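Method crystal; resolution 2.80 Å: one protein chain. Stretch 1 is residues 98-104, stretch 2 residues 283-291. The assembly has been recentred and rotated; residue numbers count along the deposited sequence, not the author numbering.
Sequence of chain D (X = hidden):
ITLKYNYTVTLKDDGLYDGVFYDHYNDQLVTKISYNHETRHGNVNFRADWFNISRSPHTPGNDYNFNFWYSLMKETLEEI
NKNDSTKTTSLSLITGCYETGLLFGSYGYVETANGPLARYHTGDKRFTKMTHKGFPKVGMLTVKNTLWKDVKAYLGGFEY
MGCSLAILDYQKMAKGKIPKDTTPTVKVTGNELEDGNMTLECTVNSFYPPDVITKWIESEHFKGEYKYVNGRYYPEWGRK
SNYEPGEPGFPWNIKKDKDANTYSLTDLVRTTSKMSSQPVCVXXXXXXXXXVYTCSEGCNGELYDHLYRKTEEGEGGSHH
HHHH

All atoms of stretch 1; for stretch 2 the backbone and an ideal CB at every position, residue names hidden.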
# COMPACT_ATOMS: atom_id res chain seq x y z
N TYR D 98 -5.00 14.27 -27.96
CA TYR D 98 -5.84 15.38 -27.56
C TYR D 98 -6.28 15.31 -26.11
O TYR D 98 -6.36 14.24 -25.52
CB TYR D 98 -7.10 15.42 -28.43
CG TYR D 98 -7.95 14.19 -28.25
CD1 TYR D 98 -8.96 14.15 -27.28
CD2 TYR D 98 -7.74 13.05 -29.03
CE1 TYR D 98 -9.73 13.00 -27.09
CE2 TYR D 98 -8.49 11.90 -28.84
CZ TYR D 98 -9.48 11.87 -27.88
OH TYR D 98 -10.19 10.71 -27.68
N GLU D 99 -6.55 16.49 -25.56
CA GLU D 99 -7.04 16.67 -24.21
C GLU D 99 -8.14 17.71 -24.40
O GLU D 99 -7.93 18.90 -24.19
CB GLU D 99 -5.95 17.21 -23.30
CG GLU D 99 -5.53 16.21 -22.25
CD GLU D 99 -4.58 16.79 -21.22
OE1 GLU D 99 -4.92 17.82 -20.59
OE2 GLU D 99 -3.49 16.21 -21.02
N THR D 100 -9.31 17.24 -24.84
CA THR D 100 -10.49 18.08 -25.08
C THR D 100 -11.37 18.04 -23.84
O THR D 100 -12.18 17.12 -23.69
CB THR D 100 -11.29 17.54 -26.27
OG1 THR D 100 -10.42 17.41 -27.40
CG2 THR D 100 -12.43 18.47 -26.63
N GLY D 101 -11.23 19.01 -22.95
CA GLY D 101 -12.02 18.99 -21.73
C GLY D 101 -11.64 17.75 -20.92
O GLY D 101 -10.45 17.49 -20.70
N LEU D 102 -12.63 16.99 -20.50
CA LEU D 102 -12.38 15.78 -19.73
C LEU D 102 -11.88 14.64 -20.62
O LEU D 102 -11.14 13.78 -20.15
CB LEU D 102 -13.65 15.30 -19.03
CG LEU D 102 -14.20 16.11 -17.86
CD1 LEU D 102 -15.34 15.32 -17.24
CD2 LEU D 102 -13.09 16.37 -16.84
N LEU D 103 -12.31 14.64 -21.88
CA LEU D 103 -11.91 13.59 -22.80
C LEU D 103 -10.43 13.68 -23.18
O LEU D 103 -9.84 14.76 -23.20
CB LEU D 103 -12.75 13.65 -24.07
CG LEU D 103 -14.26 13.68 -23.86
CD1 LEU D 103 -14.96 13.64 -25.22
CD2 LEU D 103 -14.70 12.51 -23.00
N PHE D 104 -9.83 12.53 -23.47
CA PHE D 104 -8.43 12.49 -23.87
C PHE D 104 -8.13 11.17 -24.56
O PHE D 104 -8.69 10.14 -24.20
CB PHE D 104 -7.53 12.68 -22.65
CG PHE D 104 -7.61 11.57 -21.64
CD1 PHE D 104 -6.69 10.53 -21.66
CD2 PHE D 104 -8.60 11.55 -20.66
CE1 PHE D 104 -6.75 9.51 -20.71
CE2 PHE D 104 -8.66 10.52 -19.71
CZ PHE D 104 -7.74 9.51 -19.74
N UNK D 283 -21.26 19.00 -23.92
CA UNK D 283 -20.15 19.63 -24.64
C UNK D 283 -18.82 19.54 -23.92
O UNK D 283 -18.69 20.02 -22.79
CB UNK D 283 -20.47 21.10 -24.90
N UNK D 284 -17.83 18.94 -24.58
CA UNK D 284 -16.49 18.81 -24.00
C UNK D 284 -15.54 19.80 -24.64
O UNK D 284 -15.30 19.76 -25.84
CB UNK D 284 -15.96 17.39 -24.17
N UNK D 285 -15.01 20.70 -23.83
CA UNK D 285 -14.08 21.72 -24.31
C UNK D 285 -13.12 22.12 -23.18
O UNK D 285 -13.41 21.89 -22.01
CB UNK D 285 -14.84 22.94 -24.83
N UNK D 286 -11.98 22.72 -23.53
CA UNK D 286 -11.01 23.13 -22.52
C UNK D 286 -11.63 24.03 -21.46
O UNK D 286 -11.40 23.85 -20.27
CB UNK D 286 -9.83 23.85 -23.18
N UNK D 287 -12.40 25.01 -21.90
CA UNK D 287 -13.10 25.89 -20.97
C UNK D 287 -14.29 25.00 -20.64
O UNK D 287 -14.75 24.27 -21.51
CB UNK D 287 -13.47 27.26 -21.54
N UNK D 288 -14.80 25.04 -19.41
CA UNK D 288 -15.92 24.15 -19.03
C UNK D 288 -15.63 22.67 -19.31
O UNK D 288 -16.15 22.12 -20.27
CB UNK D 288 -17.19 24.56 -19.78
N UNK D 289 -14.80 22.03 -18.48
CA UNK D 289 -14.44 20.62 -18.66
C UNK D 289 -15.50 19.76 -19.37
O UNK D 289 -15.20 18.99 -20.28
CB UNK D 289 -14.15 20.01 -17.29
N UNK D 290 -16.75 19.90 -18.95
CA UNK D 290 -17.84 19.17 -19.58
C UNK D 290 -19.18 19.66 -19.04
O UNK D 290 -19.53 19.39 -17.89
CB UNK D 290 -17.69 17.67 -19.35
N UNK D 291 -19.92 20.40 -19.87
CA UNK D 291 -21.22 20.94 -19.47
C UNK D 291 -22.39 20.31 -20.22
O UNK D 291 -22.27 19.93 -21.38
CB UNK D 291 -21.24 22.45 -19.69

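Stretch 1 presents a type II' turn from T100 to L103, with G101 at its tip and the side chains of L102 and L103 beside it; the CA atoms of G101 and position 289 lie 4.2 Å apart.

Position 283 pairs with position 291 through two backbone hydrogen bonds, and its ideal CB finds nothing of stretch 1 within 5.5 Å. Stretch 1 therefore sets no preference; the residue is V283, a beta-branched side chain at home in a strand.

At position 284, CA-to-CB points toward stretch 1. The ideal CB is 3.8 Å from T100 O and 4.0 Å from L103 CD1, and the leucines beyond offer an apolar surface. A large aliphatic or aromatic side chain would suit. The residue is F284. L103 CG lies over one ring face, 3.8 Å from the centroid of the F284 ring and 22° off its normal, a CH-pi contact; L102 CB sits at the edge, 4.2 Å from F284 CD2.

At position 285, CA-to-CB points away, and the ideal CB is 5.4 Å from T100 CG2, so many residues would fit. In H285 the backbone makes the close contact: H285 O is 3.2 Å from G101 CA.

Position 286 points sideways, its ideal CB 5.0 Å from G101 N. A short side chain carrying an acceptor could turn back to that amide; Asp or Asn could place an oxygen near it, whereas a serine OG would barely reach. D286 does so: G101 N donates to D286 OD1 at 3.5 Å, a weak bond despite its 171° angle. The same D286 OD1 is 3.0 Å from E99 O, but both are acceptors and no hydrogen bond forms.

Positions 287 and 288 point away, with no stretch 1 atom within 5.5 Å of either ideal CB. Position 288 has phi/psi of 53/76, which would favour Gly or Asn, yet the residues are T287 and L288; neither contacts stretch 1.

At position 289 the backbone oxygen faces the turn, while CA-to-CB points sideways, with the ideal CB 3.8 Å from L102 CD2. Any residue with a CB could make this contact, so stretch 1 sets little preference. The residue is E289, poorly ordered. L102 N donates to E289 O at 3.3 Å and 141°, and G101 CA makes a CA-H...O contact with E289 O at 3.5 Å.

Position 290 points toward L102, its ideal CB 3.9 Å from L102 CD1; a small apolar residue suffices. A290 CB makes that contact.

Position 291 is out of reach, so stretch 1 sets no preference; it is Q291.

Stretch 2 283-291: VFHDTLEAQ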
# COMPACT_ATOMS: atom_id res chain seq x y z
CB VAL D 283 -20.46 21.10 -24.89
CG1 VAL D 283 -19.24 21.83 -25.41
CG2 VAL D 283 -21.61 21.21 -25.88
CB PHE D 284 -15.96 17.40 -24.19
CG PHE D 284 -16.75 16.36 -23.48
CD1 PHE D 284 -17.85 15.76 -24.09
CD2 PHE D 284 -16.40 15.96 -22.19
CE1 PHE D 284 -18.58 14.78 -23.43
CE2 PHE D 284 -17.14 14.98 -21.51
CZ PHE D 284 -18.23 14.39 -22.13
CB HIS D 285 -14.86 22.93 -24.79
CG HIS D 285 -13.99 24.01 -25.34
ND1 HIS D 285 -13.46 23.97 -26.61
CD2 HIS D 285 -13.53 25.15 -24.78
CE1 HIS D 285 -12.71 25.04 -26.80
NE2 HIS D 285 -12.73 25.77 -25.71
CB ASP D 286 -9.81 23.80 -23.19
CG ASP D 286 -8.78 22.80 -23.68
OD1 ASP D 286 -9.15 21.61 -23.87
OD2 ASP D 286 -7.60 23.19 -23.87
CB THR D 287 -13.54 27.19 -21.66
OG1 THR D 287 -14.48 26.90 -22.70
CG2 THR D 287 -12.32 27.87 -22.30
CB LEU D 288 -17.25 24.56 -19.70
CG LEU D 288 -17.77 24.67 -21.17
CD1 LEU D 288 -17.10 25.83 -21.85
CD2 LEU D 288 -17.61 23.40 -21.97
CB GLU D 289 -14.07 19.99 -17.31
CG GLU D 289 -12.82 20.59 -16.67
CD GLU D 289 -12.40 19.86 -15.40
OE1 GLU D 289 -13.21 19.79 -14.45
OE2 GLU D 289 -11.26 19.36 -15.35
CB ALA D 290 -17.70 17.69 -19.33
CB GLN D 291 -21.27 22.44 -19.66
CG GLN D 291 -20.84 23.21 -18.45
CD GLN D 291 -21.35 24.63 -18.48
OE1 GLN D 291 -22.54 24.87 -18.71
NE2 GLN D 291 -20.45 25.60 -18.26
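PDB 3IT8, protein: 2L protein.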